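Local coordinates for protein putative NAD(P)H:FMN oxidoreductase (Porphyromonas gingivalis W83, PDB 3GE5) that binds flavin mononucleotide and is probably an FMN-dependent oxidoreductase of the nitroreductase type, at residues A[87-92]-A[150-155]; A[93-98]-A[143-148]. One frame throughout, in Å; residues are numbered along the deposited sequence.

How the interactions relate
Both contacts are made by the loop between helix 80-86 and strand 100-107 as it packs against consecutive parts of the chain, and their centres lie about 10 Å apart. Interaction 1 seats the start of that loop on helix 150-156; interaction 2, nested inside the loop that interaction 1 closes, sets its continuation against strand 141-145. They touch directly: Cys-89 O lies 3.3 Å from Phe-148 CB, and Ser-90 OG is 3.4 Å from Phe-95 CB. The two meet again at the flavin, where Gln-92 takes up N3, Trp-94 NE1 makes a weak bond to O2 and the backbone amides of Cys-146 and Ala-147 bond O4; Gln-92 NE2 packs 3.7 Å from Ala-147 CB.

Interaction 1 (A[87-92]-A[150-155]); sequences APCSQQ and QALCSE. With FMN (flavin mononucleotide), chain C.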
loop_
_atom_site.group_PDB
_atom_site.type_symbol
_atom_site.label_atom_id
_atom_site.label_comp_id
_atom_site.label_asym_id
_atom_site.label_seq_id
_atom_site.Cartn_x
_atom_site.Cartn_y
_atom_site.Cartn_z
ATOM N N ALA A 87 14.839 -19.087 6.307
ATOM C CA ALA A 87 15.977 -18.712 5.429
ATOM C C ALA A 87 15.987 -19.423 4.058
ATOM O O ALA A 87 16.197 -18.770 3.059
ATOM C CB ALA A 87 17.311 -18.964 6.148
ATOM N N PRO A 88 15.699 -20.731 4.024
ATOM C CA PRO A 88 15.703 -21.497 2.757
ATOM C C PRO A 88 14.664 -21.076 1.724
ATOM O O PRO A 88 14.726 -21.528 0.564
ATOM C CB PRO A 88 15.417 -22.933 3.222
ATOM C CG PRO A 88 15.790 -22.966 4.643
ATOM C CD PRO A 88 15.446 -21.624 5.169
ATOM N N CYS A 89 13.729 -20.218 2.127
ATOM C CA CYS A 89 12.732 -19.670 1.207
ATOM C C CYS A 89 13.294 -18.617 0.252
ATOM O O CYS A 89 12.641 -18.264 -0.716
ATOM C CB CYS A 89 11.538 -19.122 1.981
ATOM S SG CYS A 89 10.591 -20.371 2.898
ATOM N N SER A 90 14.478 -18.083 0.555
ATOM C CA SER A 90 15.127 -17.067 -0.272
ATOM C C SER A 90 16.482 -17.502 -0.788
ATOM O O SER A 90 17.240 -18.178 -0.085
ATOM C CB SER A 90 15.290 -15.761 0.516
ATOM O OG SER A 90 16.025 -14.790 -0.212
ATOM N N GLN A 91 16.805 -17.054 -2.005
ATOM C CA GLN A 91 18.130 -17.196 -2.584
ATOM C C GLN A 91 18.901 -15.873 -2.653
ATOM O O GLN A 91 20.006 -15.822 -3.199
ATOM C CB GLN A 91 17.995 -17.784 -3.990
ATOM C CG GLN A 91 17.290 -19.152 -4.007
ATOM C CD GLN A 91 17.977 -20.166 -3.137
ATOM O OE1 GLN A 91 19.209 -20.175 -3.021
ATOM N NE2 GLN A 91 17.199 -21.033 -2.518
ATOM N N GLN A 92 18.344 -14.811 -2.091
ATOM C CA GLN A 92 19.034 -13.523 -2.064
ATOM C C GLN A 92 19.977 -13.508 -0.879
ATOM O O GLN A 92 19.548 -13.691 0.260
ATOM C CB GLN A 92 18.023 -12.384 -1.983
ATOM C CG GLN A 92 17.138 -12.330 -3.241
ATOM C CD GLN A 92 16.139 -11.195 -3.256
ATOM O OE1 GLN A 92 15.689 -10.720 -2.219
ATOM N NE2 GLN A 92 15.715 -10.815 -4.465
ATOM N N GLN A 150 7.007 -19.354 -2.034
ATOM C CA GLN A 150 5.770 -19.251 -1.223
ATOM C C GLN A 150 5.258 -20.618 -0.756
ATOM O O GLN A 150 4.833 -20.791 0.403
ATOM C CB GLN A 150 4.694 -18.553 -2.040
ATOM C CG GLN A 150 4.957 -17.081 -2.318
ATOM C CD GLN A 150 4.004 -16.562 -3.352
ATOM O OE1 GLN A 150 4.152 -16.888 -4.545
ATOM N NE2 GLN A 150 2.993 -15.784 -2.915
ATOM N N ALA A 151 5.282 -21.591 -1.663
ATOM C CA ALA A 151 4.817 -22.927 -1.309
ATOM C C ALA A 151 5.686 -23.557 -0.219
ATOM O O ALA A 151 5.173 -24.246 0.646
ATOM C CB ALA A 151 4.678 -23.828 -2.570
ATOM N N LEU A 152 6.991 -23.307 -0.258
ATOM C CA LEU A 152 7.888 -23.770 0.777
ATOM C C LEU A 152 7.583 -23.092 2.128
ATOM O O LEU A 152 7.470 -23.740 3.155
ATOM C CB LEU A 152 9.360 -23.559 0.392
ATOM C CG LEU A 152 10.364 -24.024 1.440
ATOM C CD1 LEU A 152 10.124 -25.486 1.842
ATOM C CD2 LEU A 152 11.795 -23.830 0.885
ATOM N N CYS A 153 7.414 -21.779 2.106
ATOM C CA CYS A 153 6.973 -21.020 3.273
ATOM C C CYS A 153 5.703 -21.625 3.896
ATOM O O CYS A 153 5.650 -21.891 5.096
ATOM C CB CYS A 153 6.757 -19.571 2.878
ATOM S SG CYS A 153 6.350 -18.532 4.298
ATOM N N SER A 154 4.714 -21.907 3.036
ATOM C CA SER A 154 3.459 -22.545 3.484
ATOM C C SER A 154 3.677 -23.922 4.095
ATOM O O SER A 154 3.034 -24.286 5.084
ATOM C CB SER A 154 2.449 -22.658 2.345
ATOM O OG SER A 154 1.982 -21.379 1.980
ATOM N N GLU A 155 4.555 -24.706 3.482
ATOM C CA GLU A 155 4.895 -26.016 4.036
ATOM C C GLU A 155 5.599 -25.893 5.404
ATOM O O GLU A 155 5.238 -26.584 6.350
ATOM C CB GLU A 155 5.733 -26.786 3.015
ATOM C CG GLU A 155 6.132 -28.163 3.441
ATOM C CD GLU A 155 5.003 -29.151 3.602
ATOM O OE1 GLU A 155 3.958 -29.039 2.928
ATOM O OE2 GLU A 155 5.220 -30.102 4.387
HETATM N N1 FMN C . 14.116 -6.039 -2.681
HETATM C C2 FMN C . 14.800 -7.211 -2.531
HETATM O O2 FMN C . 16.019 -7.197 -2.318
HETATM N N3 FMN C . 14.158 -8.439 -2.622
HETATM C C4 FMN C . 12.797 -8.539 -2.881
HETATM O O4 FMN C . 12.228 -9.670 -2.988
HETATM C C4A FMN C . 12.098 -7.344 -3.033
HETATM N N5 FMN C . 10.750 -7.415 -3.328
HETATM C C5A FMN C . 10.012 -6.267 -3.352
HETATM C C6 FMN C . 8.632 -6.383 -3.539
HETATM C C7 FMN C . 7.859 -5.227 -3.528
HETATM C C7M FMN C . 6.377 -5.294 -3.748
HETATM C C8 FMN C . 8.454 -3.985 -3.310
HETATM C C8M FMN C . 7.634 -2.736 -3.274
HETATM C C9 FMN C . 9.815 -3.880 -3.167
HETATM C C9A FMN C . 10.623 -5.008 -3.165
HETATM N N10 FMN C . 12.027 -4.926 -3.006
HETATM C C10 FMN C . 12.745 -6.093 -2.919
HETATM C "C1'" FMN C . 12.692 -3.619 -2.662
HETATM C "C2'" FMN C . 12.823 -2.820 -3.956
HETATM O "O2'" FMN C . 13.982 -3.257 -4.653
HETATM C "C3'" FMN C . 12.875 -1.309 -3.700
HETATM O "O3'" FMN C . 11.714 -0.912 -2.962
HETATM C "C4'" FMN C . 13.029 -0.475 -4.985
HETATM O "O4'" FMN C . 14.258 -0.734 -5.666
HETATM C "C5'" FMN C . 12.959 1.034 -4.719
HETATM O "O5'" FMN C . 14.011 1.394 -3.851
HETATM P P FMN C . 13.718 2.191 -2.530
HETATM O O1P FMN C . 12.831 1.270 -1.708
HETATM O O2P FMN C . 13.016 3.496 -2.857
HETATM O O3P FMN C . 15.054 2.316 -1.830
#
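Cys-89 points its thiol at the start of helix 150-156, bringing SG to 3.6 Å from Cys-153 N and 3.9 Å from Cys-153 CB. Cys-89 SG also packs against Leu-152 CG at 3.9 Å. Leu-152 sends one branch further, laying CD2 3.7 Å from Pro-88 O and beside the proline ring at the outer margin of the contact. No hydrogen bond joins the two segments, so the fit here is a small apolar one, buried at the cysteines and more open at Pro-88. Just ahead of the helix, Asp-149 ties both sides together: its carboxylate OD1 is hydrogen-bonded to Leu-152 N, and its backbone to that of Cys-89. In this nitroreductase-family chain the loop after helix 80-86 runs from its short 3-10 turn to the flavin, and Ser-90 shapes its path with an ST turn in which OG accepts from Gln-92 N at 3.0 Å. Beyond it the Gln-92 chain, extended past CG (chi2 -178°), carries its amide to the pyrimidine end of FMN. There Gln-92 OE1 accepts from FMN N3 at 2.8 Å along a nearly straight bond (177°), and Trp-94 NE1 is a second hydrogen-bond partner of that oxygen.

Interaction 2 (A[93-98]-A[143-148]); sequences PWFPGA and TWVCAF. With FMN (flavin mononucleotide), chain C; EDO (1,2-ethanediol), chain I.
FMN O4 is gripped by two successive backbone amides, Ala-147 N at 3.0 Å (156°) and Cys-146 N at 3.3 Å. Cys-146 N also reaches FMN N5 in a weak bond, so two polar atoms of the isoalloxazine face one short run of chain just past strand 141-145, where Ala-147 centres an inverse gamma turn. These bonds would be expected to draw electron density toward the O4/N5 edge of the flavin. Across the contact, Val-145 CG2 meets the Trp-94 ring at its edge, 3.5 Å from CH2, and Thr-143 CB approaches the same carbon obliquely. Trp-94 CG sits between its backbone N and carbonyl carbon (chi1 72°), which swings the indole toward the strand and leaves NE1 3.2 Å from FMN O2, a weak and bent bond. This is the flavin pocket of the nitroreductase fold: an end strand of the antiparallel sheet runs across one face of the ring system, with Thr-143 CG2 3.5 Å from FMN N1. The Trp-144 side chain points away from the 93-98 segment and lies along the dimethylbenzene end of the flavin, one indole face taking FMN C7M, and Ile-126 of the second subunit packs against it. Val-145 CG1 touches Phe-95 CE2, whose ring meets that of Tyr-101. Thr-143 OG1 is hydrogen-bonded to Val-40 O, and Arg-114 of the second subunit to Cys-146 O.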
loop_
_atom_site.group_PDB
_atom_site.type_symbol
_atom_site.label_atom_id
_atom_site.label_comp_id
_atom_site.label_asym_id
_atom_site.label_seq_id
_atom_site.Cartn_x
_atom_site.Cartn_y
_atom_site.Cartn_z
ATOM N N PRO A 93 21.283 -13.329 -1.130
ATOM C CA PRO A 93 22.232 -13.430 -0.021
ATOM C C PRO A 93 21.978 -12.557 1.227
ATOM O O PRO A 93 22.263 -12.981 2.342
ATOM C CB PRO A 93 23.574 -13.054 -0.681
ATOM C CG PRO A 93 23.392 -13.468 -2.104
ATOM C CD PRO A 93 21.972 -13.159 -2.428
ATOM N N TRP A 94 21.438 -11.356 1.056
ATOM C CA TRP A 94 21.191 -10.470 2.196
ATOM C C TRP A 94 20.086 -10.976 3.130
ATOM O O TRP A 94 20.082 -10.673 4.315
ATOM C CB TRP A 94 20.847 -9.051 1.720
ATOM C CG TRP A 94 19.486 -8.952 1.110
ATOM C CD1 TRP A 94 19.171 -9.141 -0.203
ATOM C CD2 TRP A 94 18.250 -8.689 1.786
ATOM N NE1 TRP A 94 17.833 -9.023 -0.389
ATOM C CE2 TRP A 94 17.230 -8.730 0.807
ATOM C CE3 TRP A 94 17.886 -8.443 3.136
ATOM C CZ2 TRP A 94 15.882 -8.534 1.125
ATOM C CZ3 TRP A 94 16.549 -8.214 3.436
ATOM C CH2 TRP A 94 15.563 -8.277 2.424
ATOM N N PHE A 95 19.134 -11.734 2.585
ATOM C CA PHE A 95 17.885 -12.045 3.301
ATOM C C PHE A 95 18.040 -12.663 4.688
ATOM O O PHE A 95 17.357 -12.259 5.636
ATOM C CB PHE A 95 17.013 -12.930 2.399
ATOM C CG PHE A 95 15.689 -13.332 3.023
ATOM C CD1 PHE A 95 15.573 -14.497 3.763
ATOM C CD2 PHE A 95 14.551 -12.552 2.835
ATOM C CE1 PHE A 95 14.359 -14.870 4.310
ATOM C CE2 PHE A 95 13.322 -12.923 3.410
ATOM C CZ PHE A 95 13.232 -14.101 4.119
ATOM N N PRO A 96 18.922 -13.663 4.837
ATOM C CA PRO A 96 19.060 -14.236 6.172
ATOM C C PRO A 96 19.721 -13.351 7.237
ATOM O O PRO A 96 19.860 -13.781 8.377
ATOM C CB PRO A 96 19.901 -15.506 5.937
ATOM C CG PRO A 96 20.528 -15.341 4.649
ATOM C CD PRO A 96 19.725 -14.385 3.835
ATOM N N GLY A 97 20.108 -12.130 6.887
ATOM C CA GLY A 97 20.698 -11.190 7.847
ATOM C C GLY A 97 19.699 -10.306 8.601
ATOM O O GLY A 97 20.109 -9.535 9.468
ATOM N N ALA A 98 18.387 -10.362 8.262
ATOM C CA ALA A 98 17.385 -9.496 8.904
ATOM C C ALA A 98 16.971 -10.041 10.270
ATOM O O ALA A 98 16.658 -11.246 10.398
ATOM C CB ALA A 98 16.137 -9.333 7.979
ATOM N N THR A 143 13.162 -3.880 4.222
ATOM C CA THR A 143 12.905 -4.159 2.812
ATOM C C THR A 143 11.681 -5.042 2.676
ATOM O O THR A 143 11.512 -6.000 3.417
ATOM C CB THR A 143 14.161 -4.820 2.109
ATOM O OG1 THR A 143 15.249 -3.916 2.162
ATOM C CG2 THR A 143 13.872 -5.190 0.655
ATOM N N TRP A 144 10.813 -4.654 1.761
ATOM C CA TRP A 144 9.672 -5.466 1.338
ATOM C C TRP A 144 10.175 -6.575 0.463
ATOM O O TRP A 144 10.909 -6.308 -0.497
ATOM C CB TRP A 144 8.744 -4.580 0.544
ATOM C CG TRP A 144 7.389 -5.112 0.175
ATOM C CD1 TRP A 144 7.066 -6.355 -0.343
ATOM C CD2 TRP A 144 6.186 -4.363 0.210
ATOM N NE1 TRP A 144 5.705 -6.412 -0.592
ATOM C CE2 TRP A 144 5.144 -5.205 -0.273
ATOM C CE3 TRP A 144 5.868 -3.062 0.618
ATOM C CZ2 TRP A 144 3.816 -4.789 -0.326
ATOM C CZ3 TRP A 144 4.514 -2.642 0.535
ATOM C CH2 TRP A 144 3.525 -3.525 0.072
ATOM N N VAL A 145 9.801 -7.811 0.776
ATOM C CA VAL A 145 10.289 -9.027 0.056
ATOM C C VAL A 145 9.123 -9.836 -0.554
ATOM O O VAL A 145 8.198 -10.264 0.144
ATOM C CB VAL A 145 11.123 -9.968 0.975
ATOM C CG1 VAL A 145 11.596 -11.170 0.188
ATOM C CG2 VAL A 145 12.313 -9.165 1.602
ATOM N N CYS A 146 9.184 -10.025 -1.875
ATOM C CA CYS A 146 8.277 -10.944 -2.600
ATOM C C CYS A 146 9.026 -12.050 -3.321
ATOM O O CYS A 146 8.403 -13.037 -3.741
ATOM C CB CYS A 146 7.449 -10.161 -3.584
ATOM S SG CYS A 146 6.175 -9.137 -2.781
ATOM N N ALA A 147 10.369 -11.948 -3.421
ATOM C CA ALA A 147 11.151 -13.008 -4.074
ATOM C C ALA A 147 11.469 -14.116 -3.058
ATOM O O ALA A 147 12.547 -14.153 -2.499
ATOM C CB ALA A 147 12.447 -12.447 -4.723
ATOM N N PHE A 148 10.510 -15.022 -2.863
ATOM C CA PHE A 148 10.668 -16.166 -1.984
ATOM C C PHE A 148 9.761 -17.293 -2.430
ATOM O O PHE A 148 8.825 -17.069 -3.163
ATOM C CB PHE A 148 10.431 -15.828 -0.507
ATOM C CG PHE A 148 9.020 -15.426 -0.153
ATOM C CD1 PHE A 148 8.602 -14.113 -0.260
ATOM C CD2 PHE A 148 8.126 -16.373 0.389
ATOM C CE1 PHE A 148 7.291 -13.745 0.023
ATOM C CE2 PHE A 148 6.850 -16.002 0.720
ATOM C CZ PHE A 148 6.427 -14.680 0.533
HETATM N N1 FMN C . 14.116 -6.039 -2.681
HETATM C C2 FMN C . 14.800 -7.211 -2.531
HETATM O O2 FMN C . 16.019 -7.197 -2.318
HETATM N N3 FMN C . 14.158 -8.439 -2.622
HETATM C C4 FMN C . 12.797 -8.539 -2.881
HETATM O O4 FMN C . 12.228 -9.670 -2.988
HETATM C C4A FMN C . 12.098 -7.344 -3.033
HETATM N N5 FMN C . 10.750 -7.415 -3.328
HETATM C C5A FMN C . 10.012 -6.267 -3.352
HETATM C C6 FMN C . 8.632 -6.383 -3.539
HETATM C C7 FMN C . 7.859 -5.227 -3.528
HETATM C C7M FMN C . 6.377 -5.294 -3.748
HETATM C C8 FMN C . 8.454 -3.985 -3.310
HETATM C C8M FMN C . 7.634 -2.736 -3.274
HETATM C C9 FMN C . 9.815 -3.880 -3.167
HETATM C C9A FMN C . 10.623 -5.008 -3.165
HETATM N N10 FMN C . 12.027 -4.926 -3.006
HETATM C C10 FMN C . 12.745 -6.093 -2.919
HETATM C "C1'" FMN C . 12.692 -3.619 -2.662
HETATM C "C2'" FMN C . 12.823 -2.820 -3.956
HETATM O "O2'" FMN C . 13.982 -3.257 -4.653
HETATM C "C3'" FMN C . 12.875 -1.309 -3.700
HETATM O "O3'" FMN C . 11.714 -0.912 -2.962
HETATM C "C4'" FMN C . 13.029 -0.475 -4.985
HETATM O "O4'" FMN C . 14.258 -0.734 -5.666
HETATM C "C5'" FMN C . 12.959 1.034 -4.719
HETATM O "O5'" FMN C . 14.011 1.394 -3.851
HETATM P P FMN C . 13.718 2.191 -2.530
HETATM O O1P FMN C . 12.831 1.270 -1.708
HETATM O O2P FMN C . 13.016 3.496 -2.857
HETATM O O3P FMN C . 15.054 2.316 -1.830
HETATM C C1 EDO I . 22.730 -8.965 -1.934
HETATM O O1 EDO I . 21.990 -10.066 -1.471
HETATM C C2 EDO I . 24.128 -8.985 -1.339
HETATM O O2 EDO I . 24.056 -9.061 0.086
#